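Local coordinates for proteolytically activated form of PPO4 Tyrosinase (Agaricus bisporus var. bisporus H97, PDB 4OUA), which uses a pair of copper ions to hydroxylate monophenols and oxidise the resulting o-diphenols to o-quinones, the precursors of dark melanin pigments, at residues A[139-142]-A[143-147]; A[245-248]-A[249-253]; A[282-285]-A[286-289]. One frame throughout, in Å; residues are numbered along the deposited sequence.

Contacts 2 and 3 lie on two successive helices, 246-258 and 277-295, that face each other across one copper ion of the active site. The centres of the two contacts are about 11 Å apart, and each supplies one histidine to that metal: H250 from contact 2 and H282 from contact 3, with H254 as the third protein ligand. The helices also touch directly, where L246 CD1 lies 3.5 Å from H288 CB and H250 CD2 lies 3.8 Å from V285 CG2. Contact 1, a one-turn helix away from the metal centre, has its centre about 23 Å from that of contact 2 and about 21 Å from that of contact 3; it reaches helix 277-295 through I143.

Contact 1: A[139-142]-A[143-147]; sequences PPDE and IIKLE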
loop_
_atom_site.group_PDB
_atom_site.type_symbol
_atom_site.label_atom_id
_atom_site.label_comp_id
_atom_site.label_asym_id
_atom_site.label_seq_id
_atom_site.Cartn_x
_atom_site.Cartn_y
_atom_site.Cartn_z
ATOM N N PRO A 139 -2.173 5.367 -14.555
ATOM C CA PRO A 139 -3.180 4.392 -14.127
ATOM C C PRO A 139 -4.477 4.523 -14.915
ATOM O O PRO A 139 -4.623 5.468 -15.690
ATOM C CB PRO A 139 -3.398 4.746 -12.658
ATOM C CG PRO A 139 -3.144 6.219 -12.607
ATOM C CD PRO A 139 -2.039 6.480 -13.598
ATOM N N PRO A 140 -5.407 3.576 -14.722
ATOM C CA PRO A 140 -6.727 3.611 -15.362
ATOM C C PRO A 140 -7.541 4.826 -14.925
ATOM O O PRO A 140 -7.261 5.410 -13.880
ATOM C CB PRO A 140 -7.382 2.311 -14.885
ATOM C CG PRO A 140 -6.243 1.427 -14.494
ATOM C CD PRO A 140 -5.213 2.353 -13.929
ATOM N N ASP A 141 -8.540 5.197 -15.719
ATOM C CA ASP A 141 -9.341 6.379 -15.425
ATOM C C ASP A 141 -10.111 6.222 -14.120
ATOM O O ASP A 141 -10.382 7.203 -13.429
ATOM C CB ASP A 141 -10.306 6.669 -16.576
ATOM C CG ASP A 141 -9.589 6.918 -17.888
ATOM O OD1 ASP A 141 -8.366 7.176 -17.861
ATOM O OD2 ASP A 141 -10.246 6.863 -18.949
ATOM N N GLU A 142 -10.456 4.982 -13.784
ATOM C CA GLU A 142 -11.194 4.695 -12.559
ATOM C C GLU A 142 -10.407 5.106 -11.319
ATOM O O GLU A 142 -10.980 5.340 -10.256
ATOM C CB GLU A 142 -11.543 3.206 -12.476
ATOM C CG GLU A 142 -12.527 2.719 -13.530
ATOM C CD GLU A 142 -11.888 2.533 -14.892
ATOM O OE1 GLU A 142 -10.726 2.955 -15.069
ATOM O OE2 GLU A 142 -12.548 1.958 -15.784
ATOM N N ILE A 143 -9.090 5.197 -11.464
ATOM C CA ILE A 143 -8.211 5.452 -10.332
ATOM C C ILE A 143 -7.819 6.919 -10.207
ATOM O O ILE A 143 -7.544 7.404 -9.109
ATOM C CB ILE A 143 -6.926 4.605 -10.433
ATOM C CG1 ILE A 143 -7.277 3.119 -10.470
ATOM C CG2 ILE A 143 -5.989 4.902 -9.276
ATOM C CD1 ILE A 143 -8.064 2.654 -9.262
ATOM N N ILE A 144 -7.809 7.630 -11.331
ATOM C CA ILE A 144 -7.211 8.959 -11.368
ATOM C C ILE A 144 -8.126 10.056 -11.915
ATOM O O ILE A 144 -7.928 11.233 -11.611
ATOM C CB ILE A 144 -5.919 8.944 -12.213
ATOM C CG1 ILE A 144 -5.113 10.224 -11.994
ATOM C CG2 ILE A 144 -6.245 8.744 -13.687
ATOM C CD1 ILE A 144 -4.695 10.438 -10.558
ATOM N N LYS A 145 -9.125 9.684 -12.713
ATOM C CA LYS A 145 -9.908 10.688 -13.435
ATOM C C LYS A 145 -11.423 10.610 -13.220
ATOM O O LYS A 145 -12.074 11.634 -13.012
ATOM C CB LYS A 145 -9.603 10.594 -14.935
ATOM C CG LYS A 145 -10.348 11.609 -15.787
ATOM C CD LYS A 145 -9.701 11.771 -17.155
ATOM C CE LYS A 145 -9.630 10.450 -17.903
ATOM N NZ LYS A 145 -8.974 10.602 -19.233
ATOM N N LEU A 146 -11.983 9.405 -13.272
ATOM C CA LEU A 146 -13.435 9.235 -13.219
ATOM C C LEU A 146 -14.050 9.608 -11.870
ATOM O O LEU A 146 -13.891 8.887 -10.884
ATOM C CB LEU A 146 -13.808 7.793 -13.566
ATOM C CG LEU A 146 -13.591 7.370 -15.018
ATOM C CD1 LEU A 146 -13.906 5.894 -15.196
ATOM C CD2 LEU A 146 -14.443 8.216 -15.949
ATOM N N GLU A 147 -14.759 10.733 -11.841
ATOM C CA GLU A 147 -15.485 11.165 -10.649
ATOM C C GLU A 147 -16.576 10.166 -10.278
ATOM O O GLU A 147 -16.825 9.913 -9.100
ATOM C CB GLU A 147 -16.096 12.550 -10.864
ATOM C CG GLU A 147 -15.088 13.684 -10.865
ATOM C CD GLU A 147 -14.541 13.976 -9.481
ATOM O OE1 GLU A 147 -15.140 13.503 -8.490
ATOM O OE2 GLU A 147 -13.515 14.681 -9.385
#
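P139 and the two isoleucines form the apolar centre of this turn. The proline crosses I144 at a slant, its CG 3.9 Å from I144 CB, while its CB lies 4.2 Å from I143 CB. CG1 of I144 stands anti to the backbone N (chi1 -167°), which leaves the CG2 branch facing the proline; the side-chain end leads away, and I144 also packs on L204 and I205 of helix 201-224. P140 and I143 run alongside each other, and I143 continues onto I277 and L280 of helix 277-295. The segment is a one-turn helix, 141-144, with P140 at the N-cap and K145 the first residue out. The chain beyond is tied back to the first turn: D141 O takes two backbone N-H groups from opposite faces of its carbonyl plane, K145 N at 2.9 Å and L146 N at 2.7 Å, the latter nearly straight (178°). L146 CD1 rests 3.8 Å from E142 CG. Toward solvent, K145 bends at chi3 and lays CE beside D141 OD1, with NZ in a long salt bridge to OD1 at 3.7 Å. With an alanine in place of D141, K145 NZ would probably lose its carboxylate mate and be freer to swing.

Contact 2: A[245-248]-A[249-253]; sequences SLEA and VHDDI. With CU1 (copper (I) ion), chain D.
H250 uses both nitrogens of its ring. NE2 binds the copper(I) ion at 2.0 Å, while ND1 turns back to its own helix and donates a weak bond to E247 O, 3.3 Å away, which lies at the ring edge and in its plane. A second weak bond runs from H250 ND1 to D251 OD1; these weak bonds would probably limit the rotation of the imidazole. The turn opens with an N-cap: S245 OG accepts from A248 N at 3.0 Å and is also bonded to H242 O. One step on, V249 N donates almost straight (178°) to S245 O at 3.3 Å. D251 N donates to A248 O from well above the carbonyl plane, and weakly to E247 O. E247 has CG anti to the backbone N (chi1 -176°) and an extended chain, which carries its carboxylate past H250 to S82 N and H235 N; both bond to OE1. The ring of H235 in turn is bonded to D251 OD2, so H235 ties together two acids whose like charges lie close, E247 OE2 4.5 Å from D251 OD1. Within the helical core that holds the paired coppers of a tyrosinase, V249 leans on T219 and M222 of helix 201-224, and L246 touches M222 as well as P87 of helix 86-109.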
loop_
_atom_site.group_PDB
_atom_site.type_symbol
_atom_site.label_atom_id
_atom_site.label_comp_id
_atom_site.label_asym_id
_atom_site.label_seq_id
_atom_site.Cartn_x
_atom_site.Cartn_y
_atom_site.Cartn_z
ATOM N N SER A 245 17.511 1.432 -3.914
ATOM C CA SER A 245 16.764 0.667 -2.923
ATOM C C SER A 245 15.287 0.565 -3.279
ATOM O O SER A 245 14.779 1.333 -4.097
ATOM C CB SER A 245 16.916 1.294 -1.536
ATOM O OG SER A 245 16.350 2.592 -1.500
ATOM N N LEU A 246 14.606 -0.393 -2.657
ATOM C CA LEU A 246 13.170 -0.565 -2.835
ATOM C C LEU A 246 12.428 0.707 -2.446
ATOM O O LEU A 246 11.392 1.032 -3.022
ATOM C CB LEU A 246 12.665 -1.747 -2.003
ATOM C CG LEU A 246 11.171 -2.088 -2.059
ATOM C CD1 LEU A 246 10.815 -2.801 -3.358
ATOM C CD2 LEU A 246 10.760 -2.924 -0.856
ATOM N N GLU A 247 12.973 1.427 -1.469
ATOM C CA GLU A 247 12.322 2.622 -0.943
ATOM C C GLU A 247 12.606 3.851 -1.797
ATOM O O GLU A 247 11.725 4.686 -2.008
ATOM C CB GLU A 247 12.764 2.880 0.498
ATOM C CG GLU A 247 12.061 4.052 1.158
ATOM C CD GLU A 247 12.550 4.313 2.570
ATOM O OE1 GLU A 247 13.633 3.808 2.932
ATOM O OE2 GLU A 247 11.849 5.025 3.320
ATOM N N ALA A 248 13.841 3.959 -2.280
ATOM C CA ALA A 248 14.245 5.085 -3.117
ATOM C C ALA A 248 13.373 5.174 -4.365
ATOM O O ALA A 248 12.854 6.240 -4.696
ATOM C CB ALA A 248 15.710 4.960 -3.498
ATOM N N VAL A 249 13.218 4.043 -5.049
ATOM C CA VAL A 249 12.354 3.955 -6.221
ATOM C C VAL A 249 10.903 4.205 -5.830
ATOM O O VAL A 249 10.108 4.722 -6.617
ATOM C CB VAL A 249 12.472 2.577 -6.900
ATOM C CG1 VAL A 249 11.539 2.487 -8.095
ATOM C CG2 VAL A 249 13.913 2.314 -7.316
ATOM N N HIS A 250 10.582 3.818 -4.551
ATOM C CA HIS A 250 9.244 3.972 -3.994
ATOM C C HIS A 250 8.904 5.436 -3.719
ATOM O O HIS A 250 7.739 5.833 -3.771
ATOM C CB HIS A 250 9.126 3.144 -2.712
ATOM C CG HIS A 250 8.216 3.740 -1.684
ATOM N ND1 HIS A 250 8.671 4.554 -0.668
ATOM C CD2 HIS A 250 6.878 3.634 -1.509
ATOM C CE1 HIS A 250 7.651 4.927 0.083
ATOM N NE2 HIS A 250 6.550 4.387 -0.408
ATOM N N ASP A 251 9.921 6.233 -3.435
ATOM C CA ASP A 251 9.730 7.640 -3.091
ATOM C C ASP A 251 9.251 8.466 -4.281
ATOM O O ASP A 251 8.493 9.420 -4.112
ATOM C CB ASP A 251 11.026 8.238 -2.541
ATOM C CG ASP A 251 11.429 7.635 -1.212
ATOM O OD1 ASP A 251 10.541 7.134 -0.489
ATOM O OD2 ASP A 251 12.636 7.667 -0.887
ATOM N N ASP A 252 9.697 8.100 -5.478
ATOM C CA ASP A 252 9.362 8.847 -6.687
ATOM C C ASP A 252 7.858 8.888 -6.952
ATOM O O ASP A 252 7.344 9.865 -7.494
ATOM C CB ASP A 252 10.083 8.251 -7.900
ATOM C CG ASP A 252 11.581 8.504 -7.873
ATOM O OD1 ASP A 252 12.148 8.613 -6.765
ATOM O OD2 ASP A 252 12.190 8.594 -8.961
ATOM N N ILE A 253 7.154 7.828 -6.570
ATOM C CA ILE A 253 5.718 7.755 -6.816
ATOM C C ILE A 253 4.943 8.674 -5.879
ATOM O O ILE A 253 3.905 9.216 -6.254
ATOM C CB ILE A 253 5.187 6.319 -6.668
ATOM C CG1 ILE A 253 5.966 5.367 -7.578
ATOM C CG2 ILE A 253 3.701 6.272 -6.989
ATOM C CD1 ILE A 253 5.894 5.733 -9.043
HETATM CU CU CU1 D . 5.134 5.129 0.747
HETATM O O HOH W 1 5.779 5.670 2.855
#

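Contact 3: A[282-285]-A[286-289]; sequences HSNV and DRHL. With CU1 (copper (I) ion), chain D.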
loop_
_atom_site.group_PDB
_atom_site.type_symbol
_atom_site.label_atom_id
_atom_site.label_comp_id
_atom_site.label_asym_id
_atom_site.label_seq_id
_atom_site.Cartn_x
_atom_site.Cartn_y
_atom_site.Cartn_z
ATOM N N HIS A 282 1.658 0.773 -2.521
ATOM C CA HIS A 282 2.419 -0.105 -1.644
ATOM C C HIS A 282 2.017 -1.569 -1.780
ATOM O O HIS A 282 2.693 -2.455 -1.254
ATOM C CB HIS A 282 2.277 0.357 -0.195
ATOM C CG HIS A 282 3.137 1.535 0.140
ATOM N ND1 HIS A 282 4.370 1.409 0.743
ATOM C CD2 HIS A 282 2.952 2.862 -0.061
ATOM C CE1 HIS A 282 4.902 2.606 0.910
ATOM N NE2 HIS A 282 4.064 3.506 0.425
ATOM N N SER A 283 0.892 -1.845 -2.517
ATOM C CA SER A 283 0.571 -3.214 -2.894
ATOM C C SER A 283 1.541 -3.657 -3.978
ATOM O O SER A 283 1.942 -4.820 -4.038
ATOM C CB SER A 283 -0.871 -3.333 -3.387
ATOM O OG SER A 283 -1.114 -4.623 -3.924
ATOM N N ASN A 284 1.916 -2.709 -4.832
ATOM C CA ASN A 284 2.872 -2.957 -5.899
ATOM C C ASN A 284 4.300 -2.930 -5.371
ATOM O O ASN A 284 5.168 -3.650 -5.863
ATOM C CB ASN A 284 2.698 -1.931 -7.020
ATOM C CG ASN A 284 3.613 -2.193 -8.198
ATOM O OD1 ASN A 284 3.435 -3.169 -8.929
ATOM N ND2 ASN A 284 4.590 -1.316 -8.395
ATOM N N VAL A 285 4.536 -2.088 -4.370
ATOM C CA VAL A 285 5.824 -2.054 -3.692
ATOM C C VAL A 285 6.087 -3.405 -3.043
ATOM O O VAL A 285 7.223 -3.877 -2.998
ATOM C CB VAL A 285 5.883 -0.948 -2.625
ATOM C CG1 VAL A 285 7.117 -1.115 -1.748
ATOM C CG2 VAL A 285 5.861 0.424 -3.282
ATOM N N ASP A 286 5.021 -4.025 -2.550
ATOM C CA ASP A 286 5.122 -5.338 -1.932
ATOM C C ASP A 286 5.351 -6.409 -2.991
ATOM O O ASP A 286 6.010 -7.415 -2.733
ATOM C CB ASP A 286 3.863 -5.650 -1.125
ATOM C CG ASP A 286 3.999 -6.913 -0.302
ATOM O OD1 ASP A 286 4.500 -6.825 0.838
ATOM O OD2 ASP A 286 3.606 -7.991 -0.794
ATOM N N ARG A 287 4.807 -6.183 -4.184
ATOM C CA ARG A 287 4.988 -7.115 -5.290
ATOM C C ARG A 287 6.442 -7.123 -5.741
ATOM O O ARG A 287 6.974 -8.156 -6.147
ATOM C CB ARG A 287 4.076 -6.757 -6.464
ATOM C CG ARG A 287 4.080 -7.790 -7.580
ATOM C CD ARG A 287 3.109 -7.421 -8.686
ATOM N NE ARG A 287 3.616 -6.330 -9.510
ATOM C CZ ARG A 287 4.162 -6.495 -10.709
ATOM N NH1 ARG A 287 4.265 -7.709 -11.231
ATOM N NH2 ARG A 287 4.599 -5.446 -11.389
ATOM N N HIS A 288 7.076 -5.957 -5.671
ATOM C CA HIS A 288 8.490 -5.830 -5.991
ATOM C C HIS A 288 9.315 -6.684 -5.037
ATOM O O HIS A 288 10.255 -7.366 -5.447
ATOM C CB HIS A 288 8.933 -4.366 -5.918
ATOM C CG HIS A 288 8.403 -3.518 -7.030
ATOM N ND1 HIS A 288 8.507 -2.144 -7.032
ATOM C CD2 HIS A 288 7.772 -3.848 -8.183
ATOM C CE1 HIS A 288 7.962 -1.663 -8.137
ATOM N NE2 HIS A 288 7.507 -2.677 -8.851
ATOM N N LEU A 289 8.947 -6.641 -3.761
ATOM C CA LEU A 289 9.618 -7.437 -2.744
ATOM C C LEU A 289 9.479 -8.926 -3.045
ATOM O O LEU A 289 10.432 -9.687 -2.890
ATOM C CB LEU A 289 9.053 -7.118 -1.360
ATOM C CG LEU A 289 9.731 -7.804 -0.176
ATOM C CD1 LEU A 289 11.210 -7.468 -0.147
ATOM C CD2 LEU A 289 9.059 -7.394 1.122
HETATM CU CU CU1 D . 5.134 5.129 0.747
HETATM O O HOH W 1 5.779 5.670 2.855
#
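N284 sets CG anti to its own N (chi1 -177°) and R287 bends its chain at chi3, and these two torsions bring the amide oxygen to the guanidinium edge. Both residues lie on helix 277-295, one of the helices surrounding the type-3 dicopper centre of the tyrosinase fold. R287 NE donates to N284 OD1 at 3.2 Å in a fairly straight bond (164°), with the oxygen in the guanidinium plane. Beyond NE the two remaining nitrogens have acids of their own: NH1 is salt-bridged to D353 and NH2 to D132, so all three nitrogens of the guanidinium have an oxygen partner. The amide also turns toward H288, at 73° to the imidazole plane, with N284 ND2 3.3 Å from H288 NE2. N284 O lies over one face of that ring, offset toward its rim, 3.4 Å from H288 CG, and the same oxygen accepts H288 N at 3.0 Å. D286 N donates to H282 O, and the D286 carboxylate points away from the turn: OD1 is salt-bridged to R91, and OD2 is hydrogen-bonded to Y349 and Y351. One turn earlier, H282 NE2 binds the copper(I) ion at 2.0 Å, and water 1 lies 2.3 Å from the same metal ion.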